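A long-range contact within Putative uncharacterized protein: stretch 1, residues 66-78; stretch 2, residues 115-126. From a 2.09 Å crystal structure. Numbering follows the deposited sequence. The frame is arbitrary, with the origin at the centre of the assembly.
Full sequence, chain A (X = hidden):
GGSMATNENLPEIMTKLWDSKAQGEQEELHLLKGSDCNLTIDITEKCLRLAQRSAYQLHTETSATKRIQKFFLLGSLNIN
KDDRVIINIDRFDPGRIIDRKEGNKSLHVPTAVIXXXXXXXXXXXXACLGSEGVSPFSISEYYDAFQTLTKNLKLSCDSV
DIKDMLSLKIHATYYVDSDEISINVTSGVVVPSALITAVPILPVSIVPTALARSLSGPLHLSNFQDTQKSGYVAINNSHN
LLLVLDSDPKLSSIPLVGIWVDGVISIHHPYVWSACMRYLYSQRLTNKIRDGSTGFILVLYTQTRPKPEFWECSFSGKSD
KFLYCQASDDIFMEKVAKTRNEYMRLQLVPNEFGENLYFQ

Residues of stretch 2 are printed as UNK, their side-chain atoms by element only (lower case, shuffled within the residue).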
# COMPACT_ATOMS: atom_id res chain seq x y z
N LYS A 66 11.95 13.73 -24.98
CA LYS A 66 13.04 13.49 -24.05
C LYS A 66 13.57 12.08 -24.26
O LYS A 66 12.84 11.16 -24.63
CB LYS A 66 12.56 13.67 -22.61
CG LYS A 66 12.22 15.10 -22.24
CD LYS A 66 11.71 15.19 -20.81
CE LYS A 66 12.16 16.48 -20.14
NZ LYS A 66 13.64 16.56 -20.06
N ARG A 67 14.88 11.91 -24.02
CA ARG A 67 15.49 10.60 -24.23
C ARG A 67 14.80 9.54 -23.38
O ARG A 67 14.64 8.39 -23.81
CB ARG A 67 16.98 10.67 -23.92
CG ARG A 67 17.77 9.45 -24.37
CD ARG A 67 19.25 9.63 -24.10
NE ARG A 67 19.48 10.12 -22.75
CZ ARG A 67 19.51 9.35 -21.66
NH1 ARG A 67 19.32 8.04 -21.78
NH2 ARG A 67 19.73 9.89 -20.47
N ILE A 68 14.38 9.91 -22.17
CA ILE A 68 13.62 9.03 -21.29
C ILE A 68 12.19 9.55 -21.25
O ILE A 68 11.92 10.64 -20.73
CB ILE A 68 14.23 8.97 -19.89
CG1 ILE A 68 15.66 8.44 -19.96
CG2 ILE A 68 13.37 8.11 -18.97
CD1 ILE A 68 16.33 8.33 -18.62
N GLN A 69 11.26 8.77 -21.79
CA GLN A 69 9.85 9.11 -21.73
C GLN A 69 9.28 8.79 -20.35
O GLN A 69 9.69 7.83 -19.70
CB GLN A 69 9.06 8.38 -22.81
CG GLN A 69 9.35 8.85 -24.23
CD GLN A 69 10.29 7.92 -24.97
OE1 GLN A 69 11.02 7.14 -24.37
NE2 GLN A 69 10.27 8.00 -26.30
N LYS A 70 8.31 9.60 -19.93
CA LYS A 70 7.67 9.46 -18.63
C LYS A 70 6.20 9.12 -18.85
O LYS A 70 5.44 9.96 -19.34
CB LYS A 70 7.81 10.73 -17.80
CG LYS A 70 9.24 11.14 -17.51
CD LYS A 70 9.91 10.18 -16.55
CE LYS A 70 11.25 10.73 -16.07
NZ LYS A 70 11.86 9.85 -15.03
N PHE A 71 5.80 7.91 -18.48
CA PHE A 71 4.41 7.50 -18.57
C PHE A 71 3.91 6.95 -17.24
O PHE A 71 4.61 7.04 -16.22
CB PHE A 71 4.21 6.43 -19.65
CG PHE A 71 4.67 6.85 -21.02
CD1 PHE A 71 4.05 7.89 -21.69
CD2 PHE A 71 5.70 6.18 -21.65
CE1 PHE A 71 4.46 8.27 -22.95
CE2 PHE A 71 6.12 6.55 -22.92
CZ PHE A 71 5.50 7.59 -23.57
N PHE A 72 2.71 6.37 -17.24
CA PHE A 72 2.18 5.67 -16.08
C PHE A 72 1.68 4.30 -16.50
O PHE A 72 1.13 4.14 -17.60
CB PHE A 72 1.03 6.45 -15.41
CG PHE A 72 1.45 7.76 -14.81
CD1 PHE A 72 2.09 7.81 -13.59
CD2 PHE A 72 1.20 8.96 -15.47
CE1 PHE A 72 2.48 9.01 -13.03
CE2 PHE A 72 1.58 10.17 -14.92
CZ PHE A 72 2.22 10.20 -13.70
N LEU A 73 1.89 3.32 -15.64
CA LEU A 73 1.13 2.08 -15.67
C LEU A 73 0.11 2.12 -14.55
O LEU A 73 0.35 2.71 -13.49
CB LEU A 73 2.05 0.86 -15.53
CG LEU A 73 3.02 0.61 -16.69
CD1 LEU A 73 3.84 -0.65 -16.45
CD2 LEU A 73 2.28 0.52 -18.01
N LEU A 74 -1.04 1.51 -14.78
CA LEU A 74 -2.11 1.47 -13.80
C LEU A 74 -2.38 0.03 -13.41
O LEU A 74 -2.50 -0.84 -14.29
CB LEU A 74 -3.39 2.13 -14.33
CG LEU A 74 -3.25 3.58 -14.77
CD1 LEU A 74 -4.61 4.18 -15.12
CD2 LEU A 74 -2.55 4.41 -13.70
N GLY A 75 -2.47 -0.23 -12.11
CA GLY A 75 -2.68 -1.57 -11.60
C GLY A 75 -3.72 -1.59 -10.50
O GLY A 75 -4.25 -0.55 -10.10
N SER A 76 -3.99 -2.79 -10.01
CA SER A 76 -4.87 -3.00 -8.88
C SER A 76 -4.15 -3.83 -7.83
O SER A 76 -3.30 -4.67 -8.16
CB SER A 76 -6.18 -3.69 -9.30
OG SER A 76 -5.91 -4.97 -9.86
N LEU A 77 -4.49 -3.59 -6.57
CA LEU A 77 -3.89 -4.30 -5.44
C LEU A 77 -4.84 -5.39 -4.98
O LEU A 77 -5.99 -5.11 -4.63
CB LEU A 77 -3.57 -3.32 -4.31
CG LEU A 77 -2.82 -3.86 -3.09
CD1 LEU A 77 -1.86 -2.82 -2.56
CD2 LEU A 77 -3.79 -4.29 -2.00
N ASN A 78 -4.35 -6.63 -4.97
CA ASN A 78 -5.16 -7.79 -4.61
C ASN A 78 -4.45 -8.60 -3.53
O ASN A 78 -3.22 -8.68 -3.50
CB ASN A 78 -5.44 -8.67 -5.83
CG ASN A 78 -5.97 -7.87 -7.02
OD1 ASN A 78 -7.12 -7.44 -7.03
ND2 ASN A 78 -5.12 -7.68 -8.03
N UNK A 115 -10.57 5.26 -8.36
CA UNK A 115 -10.36 4.72 -7.01
C UNK A 115 -10.02 3.24 -7.08
O UNK A 115 -10.68 2.46 -7.78
c UNK A 115 -12.69 5.21 -7.42
c UNK A 115 -11.70 4.97 -6.31
c UNK A 115 -11.91 5.87 -8.51
N UNK A 116 -8.97 2.85 -6.36
CA UNK A 116 -8.43 1.51 -6.44
C UNK A 116 -7.26 1.36 -7.39
O UNK A 116 -6.74 0.25 -7.53
N UNK A 117 -6.83 2.44 -8.04
CA UNK A 117 -5.72 2.37 -8.98
C UNK A 117 -4.39 2.47 -8.24
O UNK A 117 -4.17 3.40 -7.46
o UNK A 117 -6.90 3.98 -12.08
o UNK A 117 -7.08 1.93 -11.29
c UNK A 117 -6.66 3.10 -11.21
c UNK A 117 -5.82 3.49 -10.01
N UNK A 118 -3.51 1.51 -8.49
CA UNK A 118 -2.10 1.66 -8.15
C UNK A 118 -1.43 2.47 -9.26
O UNK A 118 -1.50 2.11 -10.43
c UNK A 118 0.06 0.46 -7.71
c UNK A 118 -2.10 -0.51 -6.88
c UNK A 118 -1.42 0.29 -7.99
N UNK A 119 -0.81 3.58 -8.88
CA UNK A 119 -0.13 4.45 -9.84
C UNK A 119 1.34 4.06 -9.89
O UNK A 119 2.05 4.19 -8.88
c UNK A 119 0.28 6.82 -10.57
c UNK A 119 -2.64 6.15 -10.49
c UNK A 119 -0.30 5.93 -9.48
c UNK A 119 -1.78 6.27 -9.25
N UNK A 120 1.80 3.60 -11.04
CA UNK A 120 3.19 3.20 -11.21
C UNK A 120 3.85 4.11 -12.24
O UNK A 120 3.58 3.99 -13.44
c UNK A 120 1.19 0.37 -11.19
c UNK A 120 3.31 1.73 -11.64
c UNK A 120 2.55 0.82 -10.67
c UNK A 120 4.78 1.31 -11.70
N UNK A 121 4.72 5.03 -11.81
CA UNK A 121 5.48 5.83 -12.79
C UNK A 121 6.32 4.92 -13.67
O UNK A 121 7.01 4.02 -13.18
c UNK A 121 6.35 6.73 -11.90
c UNK A 121 5.02 5.42 -10.43
c UNK A 121 5.64 6.77 -10.58
N UNK A 122 6.25 5.15 -14.98
CA UNK A 122 6.94 4.34 -15.97
C UNK A 122 7.92 5.20 -16.73
O UNK A 122 7.52 6.16 -17.41
c UNK A 122 5.52 2.45 -19.08
c UNK A 122 7.41 1.77 -17.60
c UNK A 122 5.95 3.68 -16.93
c UNK A 122 6.58 2.93 -18.10
N UNK A 123 9.20 4.88 -16.62
CA UNK A 123 10.26 5.52 -17.39
C UNK A 123 10.76 4.55 -18.44
O UNK A 123 11.14 3.42 -18.11
o UNK A 123 11.03 7.06 -15.67
c UNK A 123 11.41 5.97 -16.49
N UNK A 124 10.75 4.97 -19.70
CA UNK A 124 11.33 4.11 -20.72
C UNK A 124 12.17 4.86 -21.74
O UNK A 124 11.92 6.03 -22.04
c UNK A 124 8.73 1.42 -23.24
c UNK A 124 10.23 3.31 -21.43
se UNK A 124 7.64 2.77 -22.34
c UNK A 124 9.04 4.07 -21.94
N UNK A 125 13.19 4.18 -22.24
CA UNK A 125 14.14 4.76 -23.18
C UNK A 125 14.55 3.70 -24.19
O UNK A 125 14.66 2.51 -23.87
o UNK A 125 18.12 5.54 -21.72
c UNK A 125 17.43 4.78 -21.06
c UNK A 125 15.38 5.30 -22.46
n UNK A 125 17.78 4.36 -19.85
c UNK A 125 16.10 4.27 -21.59
N UNK A 126 14.78 4.15 -25.42
CA UNK A 126 15.28 3.27 -26.47
C UNK A 126 16.74 2.91 -26.18
O UNK A 126 17.57 3.79 -25.96
c UNK A 126 15.64 4.15 -30.28
c UNK A 126 15.65 3.21 -29.07
c UNK A 126 14.82 1.97 -29.34
c UNK A 126 15.15 3.95 -27.83
O HOH W 1 14.74 7.02 -25.82
O HOH W 2 -6.57 -1.88 -6.29

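Position 115 has three side-chain carbons that close a ring onto its own backbone nitrogen, and it touches nothing on stretch 1: this is Pro115, suited to a loop ahead of the strand. Position 116 has no side-chain atoms. Its phi of 96° and psi of 1° would jam a CB against the preceding carbonyl oxygen, so the backbone itself calls for glycine, Gly116. Its O accepts a hydrogen bond from a water that in turn accepts one from Leu77 N, extending the link between the two stretches by one water bridge.

Position 117 carries two carbons, the second bearing two oxygens, which makes it Asp117. OD2 lies 3.8 Å from Leu74 CD1, a mere packing contact; both carboxylate oxygens find hydrogen bonds outside the two stretches. Position 118 has one carbon carrying two more, the compact fork of Val118. It is paired with Gly75, which has no side chain, and its CG2 reaches across to Leu77 CB at 4.1 Å. Gly75 N to Val118 O (3.0 Å) and Val118 N to Gly75 O (2.7 Å) bond the pair in both directions.

At position 119, four carbons fork at the first, with one arm two carbons long: Ile119. It lies on the same face as Leu74 and Phe72 and meets both, CD1 at 3.7 Å from Leu74 CD2 and CG2 at 3.7 Å from Phe72 CD1. Position 120 repeats that pattern of four carbons but turns to the opposite face, beside Leu73; it is Ile120. Its CB is 4.2 Å from Leu73 CB, while its CD1 comes within 3.8 Å of Gly75 N, using space that a CB on Gly75 would invade.

Position 121 is again a three-carbon ring closed on the backbone nitrogen, Pro121. It lacks an N-H, yet it sits opposite Phe72 in a non-hydrogen-bonded pair, where none is needed for the ladder. Position 122 has four carbons forked at the second, Leu122. This longer fork is buried between Phe71 and Leu73, with CD2 3.9 Å from Leu73 CG and 4.2 Å from Phe71 CB.

Position 123, one carbon then one oxygen, is Ser123; its OG accepts a hydrogen bond from Lys70 NZ at 3.0 Å, a polar pairing fitting a more open part of the sheet. Position 124 is an unbranched chain of two carbons, selenium and a carbon: selenomethionine, Met124. Its CG lies 4.0 Å from Phe71 CE2, at the ring edge. Position 125 has three carbons, the third bearing oxygen and nitrogen: Gln125, whose CB packs 4.0 Å from Ile68 CG1. Position 126, four carbons forked at the second, is Leu126; its CA-to-CB bond points sideways and its side chain makes no contact with stretch 1, but its N donates to a water that donates to Arg67 O.

The contact is an antiparallel ladder. Four hydrogen-bonded pairs, Gln69 to Gly75 against Met124 to Val118, alternate with three non-hydrogen-bonded ones. Apolar side chains fill the buried Phe71 and Leu73 face, complementing the backbone bonds.

Stretch 2 115-126: PGDVIIPLSMQL
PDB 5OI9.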